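Local coordinates for carbohydrate kinase, FGGY (PDB 3H6E), which is probably a carbohydrate kinase of the FGGY family, expected to transfer a phosphoryl group to a sugar substrate, at residues V73-G78 and F427-L432; A245-N250 and A415-N420. All blocks are in the same frame, centred on the assembly; numbering follows the deposited sequence.

Interaction 1 joins strand 71-76, in the mixed sheet of the N-terminal half, to residues 427-432, which take in the start of the short helix 430-433. Interaction 2 joins the loop 245-250 to strand 415-419 of the second mixed sheet, in the C-terminal half. Along the chain the order is 73-78, 245-250, 415-420, 427-432, so interaction 2 falls wholly between the two segments of interaction 1. The centres are 20 Å apart, and the nearest atoms about 6 Å. Strand 415-419 and helix 430-433 follow each other in the chain. After its strand in the second sheet, the chain thus returns to pack on the first, which probably helps hold together the two halves of this actin-like ATPase fold.

Interaction 1 (V73-G78 and F427-L432); sequences VPVGHG and FGALRL
Val73 and Ala429 meet chiefly through methyl groups. The CB of Val73 leaves strand 71-76 toward residues 427-432, stands farther back and splits into two branches. With chi1 (to CG1) at 32°, away from a staggered position, CG2 is roughly anti to the backbone N and both methyls are turned to the alanine. Val73 CG2 makes the closer approach, 3.6 Å from Ala429 CB. It also reaches Leu432, where Val73 CG2 lies 4.3 Å from Leu432 CD2. The other branch meets the same alanine methyl, with Val73 CG1 3.9 Å from Ala429 CB. Two residues along the strand, Val75 adds a looser touch, its CG2 4.3 Å from Ala429 CB. No hydrogen bond crosses the contact, which is buried apolar packing. Residues 427-432 keep their turn through their own backbone bonds, including Leu432 N to Ala429 O at 2.8 Å. Val73 and Val75 also pack on Val10 of strand 9-13, which runs parallel beside theirs. Leu430 touches Val10 too, and Leu432 touches Leu239 of helix 233-241 and Leu231 of strand 226-232. In this FGGY kinase, of the actin-like ATPase clan, the 427-432 segment thus lies against three strands of the N-terminal sheet, next to helix 233-241.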
# COMPACT_ATOMS: atom_id res chain seq x y z
N VAL A 73 18.24 -4.32 -2.80
CA VAL A 73 17.31 -3.45 -2.10
C VAL A 73 16.09 -4.22 -1.60
O VAL A 73 15.39 -4.85 -2.39
CB VAL A 73 16.90 -2.23 -2.95
CG1 VAL A 73 16.87 -2.60 -4.42
CG2 VAL A 73 15.56 -1.67 -2.47
N PRO A 74 15.84 -4.17 -0.29
CA PRO A 74 14.79 -4.91 0.42
C PRO A 74 13.44 -4.21 0.37
O PRO A 74 13.39 -2.98 0.40
CB PRO A 74 15.29 -4.95 1.87
CG PRO A 74 16.66 -4.30 1.85
CD PRO A 74 16.69 -3.42 0.65
N VAL A 75 12.37 -4.99 0.29
CA VAL A 75 11.01 -4.46 0.29
C VAL A 75 10.14 -5.31 1.20
O VAL A 75 10.14 -6.54 1.10
CB VAL A 75 10.40 -4.45 -1.12
CG1 VAL A 75 8.95 -3.99 -1.07
CG2 VAL A 75 11.22 -3.57 -2.05
N GLY A 76 9.39 -4.67 2.09
CA GLY A 76 8.55 -5.39 3.03
C GLY A 76 7.15 -4.83 3.16
O GLY A 76 6.94 -3.62 3.10
N HIS A 77 6.19 -5.72 3.33
CA HIS A 77 4.83 -5.31 3.64
C HIS A 77 4.85 -4.60 5.00
O HIS A 77 5.77 -4.77 5.79
CB HIS A 77 3.90 -6.52 3.68
CG HIS A 77 4.09 -7.38 4.89
ND1 HIS A 77 3.47 -7.11 6.09
CD2 HIS A 77 4.81 -8.51 5.08
CE1 HIS A 77 3.81 -8.03 6.98
NE2 HIS A 77 4.63 -8.89 6.39
N GLY A 78 3.82 -3.79 5.25
CA GLY A 78 3.74 -3.05 6.50
C GLY A 78 3.11 -3.82 7.63
O GLY A 78 2.77 -5.00 7.49
N PHE A 427 9.44 -3.25 -9.39
CA PHE A 427 10.26 -2.31 -10.15
C PHE A 427 10.66 -1.08 -9.34
O PHE A 427 11.83 -0.68 -9.35
CB PHE A 427 9.57 -1.86 -11.44
CG PHE A 427 10.22 -0.67 -12.08
CD1 PHE A 427 11.47 -0.78 -12.66
CD2 PHE A 427 9.60 0.57 -12.08
CE1 PHE A 427 12.09 0.32 -13.24
CE2 PHE A 427 10.20 1.67 -12.66
CZ PHE A 427 11.45 1.54 -13.24
N GLY A 428 9.69 -0.48 -8.66
CA GLY A 428 9.90 0.77 -7.95
C GLY A 428 11.25 0.92 -7.29
O GLY A 428 11.89 1.96 -7.42
N ALA A 429 11.69 -0.12 -6.59
CA ALA A 429 12.94 -0.06 -5.83
C ALA A 429 14.16 0.33 -6.67
O ALA A 429 15.07 0.98 -6.18
CB ALA A 429 13.18 -1.39 -5.13
N LEU A 430 14.18 -0.09 -7.94
CA LEU A 430 15.28 0.28 -8.83
C LEU A 430 15.51 1.79 -8.84
O LEU A 430 16.65 2.25 -8.88
CB LEU A 430 14.99 -0.20 -10.25
CG LEU A 430 15.48 -1.59 -10.64
CD1 LEU A 430 15.04 -2.64 -9.64
CD2 LEU A 430 14.99 -1.94 -12.04
N ARG A 431 14.42 2.55 -8.78
CA ARG A 431 14.49 4.00 -8.83
C ARG A 431 15.16 4.58 -7.59
O ARG A 431 15.42 5.78 -7.50
CB ARG A 431 13.10 4.60 -9.02
CG ARG A 431 12.41 4.14 -10.29
CD ARG A 431 11.53 5.23 -10.86
NE ARG A 431 12.21 6.52 -10.84
CZ ARG A 431 12.00 7.46 -9.93
NH1 ARG A 431 11.11 7.26 -8.96
NH2 ARG A 431 12.66 8.61 -9.98
N LEU A 432 15.46 3.71 -6.63
CA LEU A 432 16.16 4.10 -5.42
C LEU A 432 17.66 4.18 -5.73
O LEU A 432 18.40 4.94 -5.10
CB LEU A 432 15.89 3.08 -4.32
CG LEU A 432 15.45 3.59 -2.94
CD1 LEU A 432 14.69 4.90 -3.05
CD2 LEU A 432 14.62 2.52 -2.24

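Interaction 2 (A245-N250 and A415-N420)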
# COMPACT_ATOMS: atom_id res chain seq x y z
N ALA A 245 7.01 10.07 -16.80
CA ALA A 245 7.37 11.45 -17.11
C ALA A 245 6.31 12.46 -16.66
O ALA A 245 6.63 13.60 -16.36
CB ALA A 245 7.67 11.61 -18.59
N GLU A 246 5.05 12.03 -16.64
CA GLU A 246 3.95 12.91 -16.25
C GLU A 246 3.81 13.05 -14.74
O GLU A 246 3.24 14.02 -14.24
CB GLU A 246 2.61 12.43 -16.83
CG GLU A 246 2.50 12.54 -18.34
CD GLU A 246 3.08 11.34 -19.05
OE1 GLU A 246 3.13 10.25 -18.43
OE2 GLU A 246 3.48 11.47 -20.23
N ILE A 247 4.31 12.06 -14.00
CA ILE A 247 4.18 12.06 -12.56
C ILE A 247 5.40 12.71 -11.93
O ILE A 247 5.35 13.85 -11.45
CB ILE A 247 4.02 10.63 -12.02
CG1 ILE A 247 2.97 9.88 -12.84
CG2 ILE A 247 3.63 10.66 -10.55
CD1 ILE A 247 1.63 10.57 -12.91
N ALA A 248 6.51 11.98 -11.93
CA ALA A 248 7.78 12.50 -11.46
C ALA A 248 7.64 13.27 -10.15
O ALA A 248 7.34 12.69 -9.10
CB ALA A 248 8.42 13.38 -12.52
N ASP A 249 7.84 14.58 -10.23
CA ASP A 249 7.89 15.41 -9.04
C ASP A 249 6.64 16.27 -8.91
O ASP A 249 6.49 17.02 -7.94
CB ASP A 249 9.12 16.31 -9.11
CG ASP A 249 9.91 16.30 -7.83
OD1 ASP A 249 9.56 15.50 -6.93
OD2 ASP A 249 10.87 17.09 -7.73
N ASN A 250 5.74 16.16 -9.88
CA ASN A 250 4.54 16.98 -9.93
C ASN A 250 3.51 16.62 -8.86
O ASN A 250 3.56 15.54 -8.26
CB ASN A 250 3.89 16.91 -11.31
CG ASN A 250 4.86 17.25 -12.43
OD1 ASN A 250 5.60 18.23 -12.35
ND2 ASN A 250 4.86 16.44 -13.49
N ALA A 415 -5.99 15.31 -15.26
CA ALA A 415 -5.48 14.30 -16.19
C ALA A 415 -5.44 12.92 -15.53
O ALA A 415 -4.51 12.60 -14.80
CB ALA A 415 -4.10 14.70 -16.70
N VAL A 416 -6.47 12.12 -15.79
CA VAL A 416 -6.51 10.74 -15.30
C VAL A 416 -5.70 9.83 -16.22
O VAL A 416 -5.80 9.91 -17.44
CB VAL A 416 -7.96 10.23 -15.23
CG1 VAL A 416 -7.99 8.77 -14.78
CG2 VAL A 416 -8.78 11.10 -14.29
N TYR A 417 -4.89 8.96 -15.63
CA TYR A 417 -3.99 8.11 -16.40
C TYR A 417 -4.19 6.62 -16.13
O TYR A 417 -4.72 6.22 -15.09
CB TYR A 417 -2.54 8.48 -16.13
CG TYR A 417 -2.11 9.83 -16.65
CD1 TYR A 417 -2.00 10.06 -18.02
CD2 TYR A 417 -1.80 10.87 -15.78
CE1 TYR A 417 -1.60 11.29 -18.51
CE2 TYR A 417 -1.40 12.11 -16.25
CZ TYR A 417 -1.30 12.31 -17.62
OH TYR A 417 -0.91 13.54 -18.11
N THR A 418 -3.74 5.80 -17.08
CA THR A 418 -3.58 4.36 -16.87
C THR A 418 -2.29 3.95 -17.56
O THR A 418 -1.89 4.57 -18.54
CB THR A 418 -4.76 3.55 -17.44
OG1 THR A 418 -4.98 3.92 -18.81
CG2 THR A 418 -6.03 3.80 -16.64
N ALA A 419 -1.64 2.91 -17.05
CA ALA A 419 -0.35 2.47 -17.57
C ALA A 419 -0.48 1.74 -18.90
O ALA A 419 -1.51 1.14 -19.20
CB ALA A 419 0.37 1.61 -16.55
N ASN A 420 0.59 1.79 -19.69
CA ASN A 420 0.61 1.23 -21.04
C ASN A 420 0.92 -0.26 -21.03
O ASN A 420 0.25 -1.06 -21.69
CB ASN A 420 1.67 1.94 -21.87
CG ASN A 420 1.21 2.21 -23.28
OD1 ASN A 420 0.03 2.08 -23.59
ND2 ASN A 420 2.14 2.61 -24.14
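Glu246 and Tyr417 carry this contact, their side chains crossing at a slant. The glutamate brings its aliphatic part to the phenol end of the tyrosine. Its CG is 3.6 Å from Tyr417 OH and lies close to CZ as well. Glu246 CB comes nearly as close, 3.9 Å from the same OH. The bend of the Glu246 chain at chi2 carries the carboxylate off from the hydroxyl, leaving CB and CG to make the contact. The carboxylate plane is turned 36° from the ring plane. No hydrogen bond links the two segments. Ile247 approaches the ring farther back, with its CD1 4.5 Å from Tyr417 CD2. Both residues come to the ring obliquely. Tyr417 lies on strand 415-419, in the mixed sheet of the C-terminal half of this FGGY kinase, a fold of the actin-like ATPase clan. The loop opposite follows helix 233-241 and leads into strand 252-256 of the same sheet. A type II' turn from Ile247 to Asn250 shapes it, closed by Asn250 N to Ile247 O at 2.8 Å. The Asn250 side chain adds a bond from ND2 to Glu246 O, 3.0 Å long and fairly straight at 160°. This ND2 sits above the carbonyl plane, 61° out of it, while the oxygen lies in the asparagine amide plane. With an alanine at Tyr417 the phenol is gone, which would probably leave Glu246 CG and Ile247 CD1 without their partner and open a gap between loop and strand. Leu443 of the neighbouring strand 443-445 touches Glu246, Ile247 and Tyr417 alike.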